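Local atomic coordinates of bacteriocin (Pseudomonas syringae pv. tomato, PDB entry 4FZL), a protein that is a bacteriocin that degrades the peptidoglycan precursor lipid II, probably as a calcium-binding phosphatase of the colicin M family. Residues T8-L12 against Y63-T68; A110-I116 against Y224-G230; S181-T185 against T235-N239. Residue numbers count along the deposited sequence, not the author numbering.

Contact 1 of 3, residues T8-L12 against Y63-T68; sequences TVLLL and YNEIAT
Two α-helical segments, T8-L12 in helix 5-12 and Y63-T68 in helix 59-70, pack roughly antiparallel: their axes approach to 9.1 Å with an angle of 166° between directions. L10 and A67 sit opposite each other, their CA atoms 6.0 Å apart. Along 63-68, Y63 comes first; with chi1 t and chi2 near 90° its ring reaches across so that Y63 OH donates a short hydrogen bond of 2.6 Å to L10 O, which lies at the ring edge, while L10 CB is 3.6 Å from Y63 OH. One residue on, N64 OD1 takes a hydrogen bond from a water (2.7 Å) that also donates to L11 O (2.7 Å); N64 OD1 is bonded to R60 as well. I66 turns from the partner towards A48 of helix 37-54. The CA-to-CB bond of A67 points toward the other helix, its CB 3.8 Å from both L10 CB and L11 CD2, and the small methyl lets the backbones come close. At T68, OG1 bonds back to N64 O (2.8 Å), and L11 CD1 lies 4.1 Å from T68 OG1. The pair belongs to the helical N-terminal part of the chain, away from the metal sites. Carbonyls in the last turn of helix 5-12 thus find donors in a tyrosine hydroxyl and a water, so directional polar bonds supplement a modest apolar interface.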
loop_
_atom_site.group_PDB
_atom_site.type_symbol
_atom_site.label_atom_id
_atom_site.label_comp_id
_atom_site.label_asym_id
_atom_site.label_seq_id
_atom_site.Cartn_x
_atom_site.Cartn_y
_atom_site.Cartn_z
ATOM N N THR A 8 4.981 26.314 -5.711
ATOM C CA THR A 8 5.927 26.420 -6.788
ATOM C C THR A 8 6.939 25.271 -6.857
ATOM O O THR A 8 7.140 24.651 -7.932
ATOM C CB THR A 8 6.607 27.794 -6.758
ATOM O OG1 THR A 8 5.611 28.807 -6.892
ATOM C CG2 THR A 8 7.641 27.945 -7.906
ATOM N N VAL A 9 7.505 24.948 -5.709
ATOM C CA VAL A 9 8.451 23.854 -5.573
ATOM C C VAL A 9 7.740 22.512 -5.838
ATOM O O VAL A 9 8.235 21.669 -6.597
ATOM C CB VAL A 9 9.140 23.875 -4.202
ATOM C CG1 VAL A 9 9.801 22.478 -3.796
ATOM C CG2 VAL A 9 10.117 25.078 -4.177
ATOM N N LEU A 10 6.542 22.344 -5.305
ATOM C CA LEU A 10 5.834 21.094 -5.612
ATOM C C LEU A 10 5.721 20.901 -7.141
ATOM O O LEU A 10 5.921 19.784 -7.611
ATOM C CB LEU A 10 4.449 20.996 -4.958
ATOM C CG LEU A 10 4.366 20.937 -3.467
ATOM C CD1 LEU A 10 2.894 21.078 -2.902
ATOM C CD2 LEU A 10 4.964 19.571 -2.944
ATOM N N LEU A 11 5.247 21.921 -7.849
ATOM C CA LEU A 11 5.033 21.774 -9.282
ATOM C C LEU A 11 6.345 21.535 -9.982
ATOM O O LEU A 11 6.387 20.671 -10.807
ATOM C CB LEU A 11 4.337 22.984 -9.883
ATOM C CG LEU A 11 2.855 23.015 -9.443
ATOM C CD1 LEU A 11 2.178 24.310 -9.941
ATOM C CD2 LEU A 11 2.114 21.831 -10.112
ATOM N N LEU A 12 7.407 22.249 -9.599
ATOM C CA LEU A 12 8.757 22.009 -10.163
ATOM C C LEU A 12 9.260 20.563 -9.949
ATOM O O LEU A 12 9.926 20.001 -10.847
ATOM C CB LEU A 12 9.810 22.960 -9.576
ATOM C CG LEU A 12 9.844 24.370 -10.167
ATOM C CD1 LEU A 12 10.756 25.291 -9.352
ATOM C CD2 LEU A 12 10.292 24.421 -11.619
ATOM N N TYR A 63 -1.639 14.882 -8.482
ATOM C CA TYR A 63 -0.537 15.567 -7.841
ATOM C C TYR A 63 -0.495 17.055 -8.234
ATOM O O TYR A 63 -0.442 17.953 -7.367
ATOM C CB TYR A 63 0.784 14.882 -8.200
ATOM C CG TYR A 63 2.006 15.630 -7.653
ATOM C CD1 TYR A 63 2.500 15.283 -6.416
ATOM C CD2 TYR A 63 2.587 16.644 -8.385
ATOM C CE1 TYR A 63 3.638 15.916 -5.879
ATOM C CE2 TYR A 63 3.649 17.303 -7.863
ATOM C CZ TYR A 63 4.193 16.992 -6.621
ATOM O OH TYR A 63 5.330 17.681 -6.115
ATOM N N ASN A 64 -0.512 17.271 -9.560
ATOM C CA ASN A 64 -0.456 18.642 -10.077
ATOM C C ASN A 64 -1.678 19.477 -9.575
ATOM O O ASN A 64 -1.516 20.671 -9.147
ATOM C CB ASN A 64 -0.428 18.704 -11.596
ATOM C CG ASN A 64 0.876 18.225 -12.212
ATOM O OD1 ASN A 64 1.918 18.207 -11.591
ATOM N ND2 ASN A 64 0.803 17.832 -13.494
ATOM N N GLU A 65 -2.874 18.864 -9.602
ATOM C CA GLU A 65 -4.054 19.582 -9.140
ATOM C C GLU A 65 -4.039 19.911 -7.663
ATOM O O GLU A 65 -4.518 21.003 -7.286
ATOM C CB GLU A 65 -5.336 18.854 -9.515
ATOM C CG GLU A 65 -5.550 18.921 -11.030
ATOM C CD GLU A 65 -5.804 20.392 -11.528
ATOM O OE1 GLU A 65 -6.674 21.100 -10.981
ATOM O OE2 GLU A 65 -5.145 20.853 -12.471
ATOM N N ILE A 66 -3.538 18.995 -6.822
ATOM C CA ILE A 66 -3.400 19.283 -5.394
ATOM C C ILE A 66 -2.354 20.405 -5.190
ATOM O O ILE A 66 -2.565 21.361 -4.424
ATOM C CB ILE A 66 -2.928 18.006 -4.714
ATOM C CG1 ILE A 66 -4.050 16.986 -4.705
ATOM C CG2 ILE A 66 -2.571 18.302 -3.280
ATOM C CD1 ILE A 66 -3.559 15.550 -4.562
ATOM N N ALA A 67 -1.242 20.337 -5.913
ATOM C CA ALA A 67 -0.203 21.390 -5.757
ATOM C C ALA A 67 -0.774 22.725 -6.189
ATOM O O ALA A 67 -0.508 23.752 -5.562
ATOM C CB ALA A 67 1.035 21.058 -6.560
ATOM N N THR A 68 -1.533 22.712 -7.271
ATOM C CA THR A 68 -2.150 23.918 -7.772
ATOM C C THR A 68 -3.132 24.511 -6.748
ATOM O O THR A 68 -3.192 25.752 -6.509
ATOM C CB THR A 68 -2.773 23.706 -9.175
ATOM O OG1 THR A 68 -1.767 23.258 -10.066
ATOM C CG2 THR A 68 -3.464 24.984 -9.674
HETATM O O HOH W 1 4.298 19.448 -12.078
#

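Contact 2 of 3, residues A110-I116 against Y224-G230; sequences APLTFPI and YSIEIPG
Four backbone hydrogen bonds join A110-I116 to Y224-G230. F114 N donates to E227 O at 2.8 Å and E227 N to L112 O at 2.9 Å; I116 N reaches P229 O at 2.9 Å and L112 N reaches S225 O at 3.1 Å. L112 therefore brackets I226 and E227 brackets T113, the alternation of a parallel pair, with CA atoms 5.0 Å apart for L112 and I226 and 4.8 Å for T113 and E227. CA-H...O contacts fill the gaps, among them I226 CA to L112 O (3.4 Å) and I228 CA to F114 O (3.4 Å). A water joins T113 OG1 (2.7 Å) and E227 OE1 (2.8 Å) over one face. The short strand 112-113 extends a mixed sheet: strand 224-227 pairs with it in parallel and, along its other edge, antiparallel with 184-197, which carries the calcium ligand D195. On the face of L112 and I226, L112 (chi1 t, chi2 p) sets CD2 3.4 Å from Y224 CE1, F114 CB lies 3.6 Å from I226 CG2, and F114 and I226 touch L165, another calcium ligand. Y224, with chi1 p, bonds through OH to A100 O and meets H103 edge-to-face. T113 CG2 rests on P229 CD (3.6 Å). Further along, I116 CB packs 4.0 Å from I228 CG2, and G230, at phi 108°, leaves room for I116 CG2, which is 3.5 Å from G230 C.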
loop_
_atom_site.group_PDB
_atom_site.type_symbol
_atom_site.label_atom_id
_atom_site.label_comp_id
_atom_site.label_asym_id
_atom_site.label_seq_id
_atom_site.Cartn_x
_atom_site.Cartn_y
_atom_site.Cartn_z
ATOM N N ALA A 110 -6.251 5.812 12.946
ATOM C CA ALA A 110 -7.475 5.357 12.244
ATOM C C ALA A 110 -7.136 4.182 11.345
ATOM O O ALA A 110 -6.057 4.155 10.761
ATOM C CB ALA A 110 -8.075 6.488 11.396
ATOM N N PRO A 111 -8.028 3.189 11.220
ATOM C CA PRO A 111 -7.757 2.176 10.185
ATOM C C PRO A 111 -7.686 2.766 8.767
ATOM O O PRO A 111 -8.313 3.805 8.512
ATOM C CB PRO A 111 -8.967 1.240 10.272
ATOM C CG PRO A 111 -9.699 1.597 11.514
ATOM C CD PRO A 111 -9.318 2.993 11.880
ATOM N N LEU A 112 -6.969 2.110 7.819
ATOM C CA LEU A 112 -6.789 2.539 6.420
ATOM C C LEU A 112 -7.278 1.287 5.646
ATOM O O LEU A 112 -7.202 0.126 6.146
ATOM C CB LEU A 112 -5.228 2.838 6.226
ATOM C CG LEU A 112 -4.398 3.016 5.020
ATOM C CD1 LEU A 112 -4.908 4.249 4.335
ATOM C CD2 LEU A 112 -2.945 3.307 5.313
ATOM N N THR A 113 -7.770 1.495 4.436
ATOM C CA THR A 113 -8.204 0.415 3.543
ATOM C C THR A 113 -7.258 0.231 2.410
ATOM O O THR A 113 -6.864 1.221 1.801
ATOM C CB THR A 113 -9.624 0.656 3.045
ATOM O OG1 THR A 113 -10.481 0.763 4.187
ATOM C CG2 THR A 113 -10.073 -0.443 2.089
ATOM N N PHE A 114 -6.857 -1.008 2.133
ATOM C CA PHE A 114 -6.026 -1.377 1.015
ATOM C C PHE A 114 -6.804 -2.433 0.233
ATOM O O PHE A 114 -6.716 -3.579 0.526
ATOM C CB PHE A 114 -4.662 -1.930 1.439
ATOM C CG PHE A 114 -3.591 -1.889 0.364
ATOM C CD1 PHE A 114 -3.837 -1.664 -0.961
ATOM C CD2 PHE A 114 -2.297 -2.123 0.693
ATOM C CE1 PHE A 114 -2.838 -1.615 -1.890
ATOM C CE2 PHE A 114 -1.286 -2.148 -0.233
ATOM C CZ PHE A 114 -1.570 -1.890 -1.548
ATOM N N PRO A 115 -7.673 -2.001 -0.689
ATOM C CA PRO A 115 -8.524 -3.003 -1.376
ATOM C C PRO A 115 -7.690 -4.168 -1.943
ATOM O O PRO A 115 -6.632 -3.914 -2.560
ATOM C CB PRO A 115 -9.221 -2.193 -2.466
ATOM C CG PRO A 115 -9.229 -0.786 -1.858
ATOM C CD PRO A 115 -7.925 -0.625 -1.158
ATOM N N ILE A 116 -8.166 -5.397 -1.781
ATOM C CA ILE A 116 -7.290 -6.520 -2.172
ATOM C C ILE A 116 -6.830 -6.442 -3.642
ATOM O O ILE A 116 -5.724 -6.864 -3.974
ATOM C CB ILE A 116 -7.983 -7.878 -1.778
ATOM C CG1 ILE A 116 -6.986 -9.031 -1.730
ATOM C CG2 ILE A 116 -9.144 -8.218 -2.744
ATOM C CD1 ILE A 116 -7.498 -10.312 -1.073
ATOM N N TYR A 224 -1.398 1.346 13.278
ATOM C CA TYR A 224 -2.771 1.230 12.878
ATOM C C TYR A 224 -3.004 -0.047 12.089
ATOM O O TYR A 224 -2.046 -0.723 11.667
ATOM C CB TYR A 224 -3.155 2.485 12.072
ATOM C CG TYR A 224 -2.361 2.695 10.775
ATOM C CD1 TYR A 224 -2.735 2.050 9.601
ATOM C CD2 TYR A 224 -1.204 3.486 10.741
ATOM C CE1 TYR A 224 -2.032 2.325 8.441
ATOM C CE2 TYR A 224 -0.460 3.675 9.568
ATOM C CZ TYR A 224 -0.912 3.092 8.432
ATOM O OH TYR A 224 -0.207 3.257 7.261
ATOM N N SER A 225 -4.274 -0.321 11.821
ATOM C CA SER A 225 -4.726 -1.526 11.117
ATOM C C SER A 225 -4.923 -1.139 9.654
ATOM O O SER A 225 -5.552 -0.143 9.338
ATOM C CB SER A 225 -6.007 -2.036 11.817
ATOM O OG SER A 225 -6.617 -3.064 11.048
ATOM N N ILE A 226 -4.487 -2.045 8.761
ATOM C CA ILE A 226 -4.752 -1.969 7.369
ATOM C C ILE A 226 -5.770 -3.091 7.071
ATOM O O ILE A 226 -5.475 -4.295 7.188
ATOM C CB ILE A 226 -3.487 -2.082 6.486
ATOM C CG1 ILE A 226 -2.521 -0.927 6.779
ATOM C CG2 ILE A 226 -3.838 -2.071 4.985
ATOM C CD1 ILE A 226 -1.341 -0.828 5.862
ATOM N N GLU A 227 -6.962 -2.676 6.617
ATOM C CA GLU A 227 -8.009 -3.598 6.193
ATOM C C GLU A 227 -7.819 -3.916 4.756
ATOM O O GLU A 227 -7.529 -2.999 3.977
ATOM C CB GLU A 227 -9.388 -2.991 6.450
ATOM C CG GLU A 227 -9.585 -2.680 7.888
ATOM C CD GLU A 227 -10.944 -2.169 8.285
ATOM O OE1 GLU A 227 -11.801 -1.962 7.428
ATOM O OE2 GLU A 227 -11.145 -2.054 9.496
ATOM N N ILE A 228 -7.950 -5.183 4.380
ATOM C CA ILE A 228 -7.619 -5.621 3.031
ATOM C C ILE A 228 -8.875 -6.357 2.457
ATOM O O ILE A 228 -8.887 -7.575 2.337
ATOM C CB ILE A 228 -6.389 -6.521 2.969
ATOM C CG1 ILE A 228 -5.222 -5.901 3.648
ATOM C CG2 ILE A 228 -6.066 -6.807 1.519
ATOM C CD1 ILE A 228 -3.943 -6.777 3.724
ATOM N N PRO A 229 -9.959 -5.550 2.203
ATOM C CA PRO A 229 -11.235 -6.151 1.907
ATOM C C PRO A 229 -11.307 -6.695 0.496
ATOM O O PRO A 229 -10.550 -6.242 -0.349
ATOM C CB PRO A 229 -12.230 -4.973 2.110
ATOM C CG PRO A 229 -11.421 -3.779 1.598
ATOM C CD PRO A 229 -10.028 -4.067 2.158
ATOM N N GLY A 230 -12.259 -7.626 0.250
ATOM C CA GLY A 230 -12.583 -8.101 -1.078
ATOM C C GLY A 230 -12.093 -9.522 -1.299
ATOM O O GLY A 230 -11.424 -10.104 -0.483
HETATM O O HOH W 2 -12.041 -1.388 4.657
#

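Contact 3 of 3, residues S181-T185 against T235-N239; sequences SGAWT and TVSGN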
loop_
_atom_site.group_PDB
_atom_site.type_symbol
_atom_site.label_atom_id
_atom_site.label_comp_id
_atom_site.label_asym_id
_atom_site.label_seq_id
_atom_site.Cartn_x
_atom_site.Cartn_y
_atom_site.Cartn_z
ATOM N N SER A 181 -10.125 -40.797 -11.301
ATOM C CA SER A 181 -8.700 -40.714 -11.705
ATOM C C SER A 181 -7.778 -40.173 -10.613
ATOM O O SER A 181 -6.738 -40.764 -10.330
ATOM C CB SER A 181 -8.518 -39.815 -12.938
ATOM O OG SER A 181 -9.070 -40.393 -14.106
ATOM N N GLY A 182 -8.163 -39.040 -10.024
ATOM C CA GLY A 182 -7.307 -38.279 -9.107
ATOM C C GLY A 182 -6.973 -36.925 -9.719
ATOM O O GLY A 182 -6.148 -36.199 -9.196
ATOM N N ALA A 183 -7.596 -36.590 -10.850
ATOM C CA ALA A 183 -7.519 -35.238 -11.402
ATOM C C ALA A 183 -8.495 -34.279 -10.670
ATOM O O ALA A 183 -9.649 -34.648 -10.419
ATOM C CB ALA A 183 -7.834 -35.274 -12.875
ATOM N N TRP A 184 -8.066 -33.058 -10.362
ATOM C CA TRP A 184 -8.943 -32.141 -9.599
ATOM C C TRP A 184 -8.863 -30.723 -10.082
ATOM O O TRP A 184 -7.843 -30.295 -10.655
ATOM C CB TRP A 184 -8.610 -32.159 -8.107
ATOM C CG TRP A 184 -7.150 -31.845 -7.837
ATOM C CD1 TRP A 184 -6.102 -32.763 -7.687
ATOM C CD2 TRP A 184 -6.510 -30.511 -7.715
ATOM N NE1 TRP A 184 -4.907 -32.112 -7.469
ATOM C CE2 TRP A 184 -5.080 -30.762 -7.467
ATOM C CE3 TRP A 184 -6.960 -29.192 -7.769
ATOM C CZ2 TRP A 184 -4.166 -29.722 -7.297
ATOM C CZ3 TRP A 184 -6.020 -28.147 -7.599
ATOM C CH2 TRP A 184 -4.662 -28.410 -7.357
ATOM N N THR A 185 -9.971 -30.010 -9.867
ATOM C CA THR A 185 -10.054 -28.563 -10.052
ATOM C C THR A 185 -10.540 -27.891 -8.775
ATOM O O THR A 185 -11.441 -28.404 -8.037
ATOM C CB THR A 185 -10.978 -28.179 -11.211
ATOM O OG1 THR A 185 -10.492 -28.815 -12.383
ATOM C CG2 THR A 185 -10.976 -26.640 -11.455
ATOM N N THR A 235 -8.933 -20.087 -9.915
ATOM C CA THR A 235 -9.103 -21.479 -10.297
ATOM C C THR A 235 -7.731 -22.160 -10.399
ATOM O O THR A 235 -6.783 -21.564 -10.942
ATOM C CB THR A 235 -9.840 -21.522 -11.630
ATOM O OG1 THR A 235 -9.085 -20.786 -12.593
ATOM C CG2 THR A 235 -11.191 -20.856 -11.473
ATOM N N VAL A 236 -7.632 -23.383 -9.909
ATOM C CA VAL A 236 -6.391 -24.119 -9.906
ATOM C C VAL A 236 -6.749 -25.564 -10.166
ATOM O O VAL A 236 -7.745 -26.082 -9.623
ATOM C CB VAL A 236 -5.640 -24.018 -8.547
ATOM C CG1 VAL A 236 -4.256 -24.613 -8.689
ATOM C CG2 VAL A 236 -5.510 -22.567 -8.081
ATOM N N SER A 237 -5.957 -26.213 -11.002
ATOM C CA SER A 237 -6.136 -27.639 -11.222
ATOM C C SER A 237 -4.843 -28.433 -11.005
ATOM O O SER A 237 -3.751 -27.865 -10.937
ATOM C CB SER A 237 -6.657 -27.846 -12.628
ATOM O OG SER A 237 -7.882 -27.148 -12.774
ATOM N N GLY A 238 -4.974 -29.747 -10.834
ATOM C CA GLY A 238 -3.785 -30.611 -10.808
ATOM C C GLY A 238 -4.088 -32.087 -10.818
ATOM O O GLY A 238 -5.212 -32.467 -11.164
ATOM N N ASN A 239 -3.077 -32.893 -10.435
ATOM C CA ASN A 239 -3.178 -34.367 -10.315
ATOM C C ASN A 239 -2.497 -35.052 -9.111
ATOM O O ASN A 239 -3.067 -35.978 -8.552
ATOM C CB ASN A 239 -2.715 -35.043 -11.599
ATOM C CG ASN A 239 -3.883 -35.531 -12.419
ATOM O OD1 ASN A 239 -4.504 -34.744 -13.155
ATOM N ND2 ASN A 239 -4.276 -36.816 -12.199
#
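The indole of W184 lies flat over the backbone of G238, with G238 CA 3.9 Å from the centroid of the six-membered ring and 26° off its normal, a CH-pi contact. Chi1 p turns the ring across to the neighbouring strand, where S237 C and G238 C cover one face, W184 CZ3 comes within 3.4 Å of V236 O, and W184 CH2 meets V236 CG1 at 4.0 Å. A side chain at position 238 would collide with W184 CZ2, so glycine is what lets the ring settle; such a cross-strand aromatic-glycine pair resembles the "aromatic rescue" of glycine in antiparallel sheets. Beneath the ring, W184 and G238 form a hydrogen-bonded pair: W184 N donates to G238 O at 3.0 Å and G238 N to W184 O at 2.9 Å. T185 and S237 follow as a non-hydrogen-bonded pair, CA atoms 4.2 Å apart, and on the face opposite the indole their hydroxyls T185 OG1 and S237 OG share a hydrogen bond of 3.1 Å. The C-terminal strand 232-238 is thus joined to 184-197, whose other edge meets 167-178. T185 bonds through its backbone to D177, where Mg2+ has been seen in crystals of this protein, though not in this model. M132 and I135 of helix 129-135 also touch the indole. One face of the pairing is thus aromatic and covered by a helix, the other hydroxyl-lined and more open to solvent.

Overall arrangement
The three contacts follow the long axis of an elongated molecule. Contact 1 belongs to the N-terminal helices and contact 3 to the far end of the sheet, on opposite sides of the chain's centre, with their own centres about 53 Å apart. Contact 2 is central, about 28 Å from contact 1 and 33 Å from contact 3, centre to centre. It is the one beside the bound calcium: the I228 side chain is about 7 Å from the ion, held by L165, N167 and D195. Contacts 2 and 3 share a sheet, since strand 184-197 pairs with both 224-227 and 232-238, yet their nearest atoms remain about 13 Å apart.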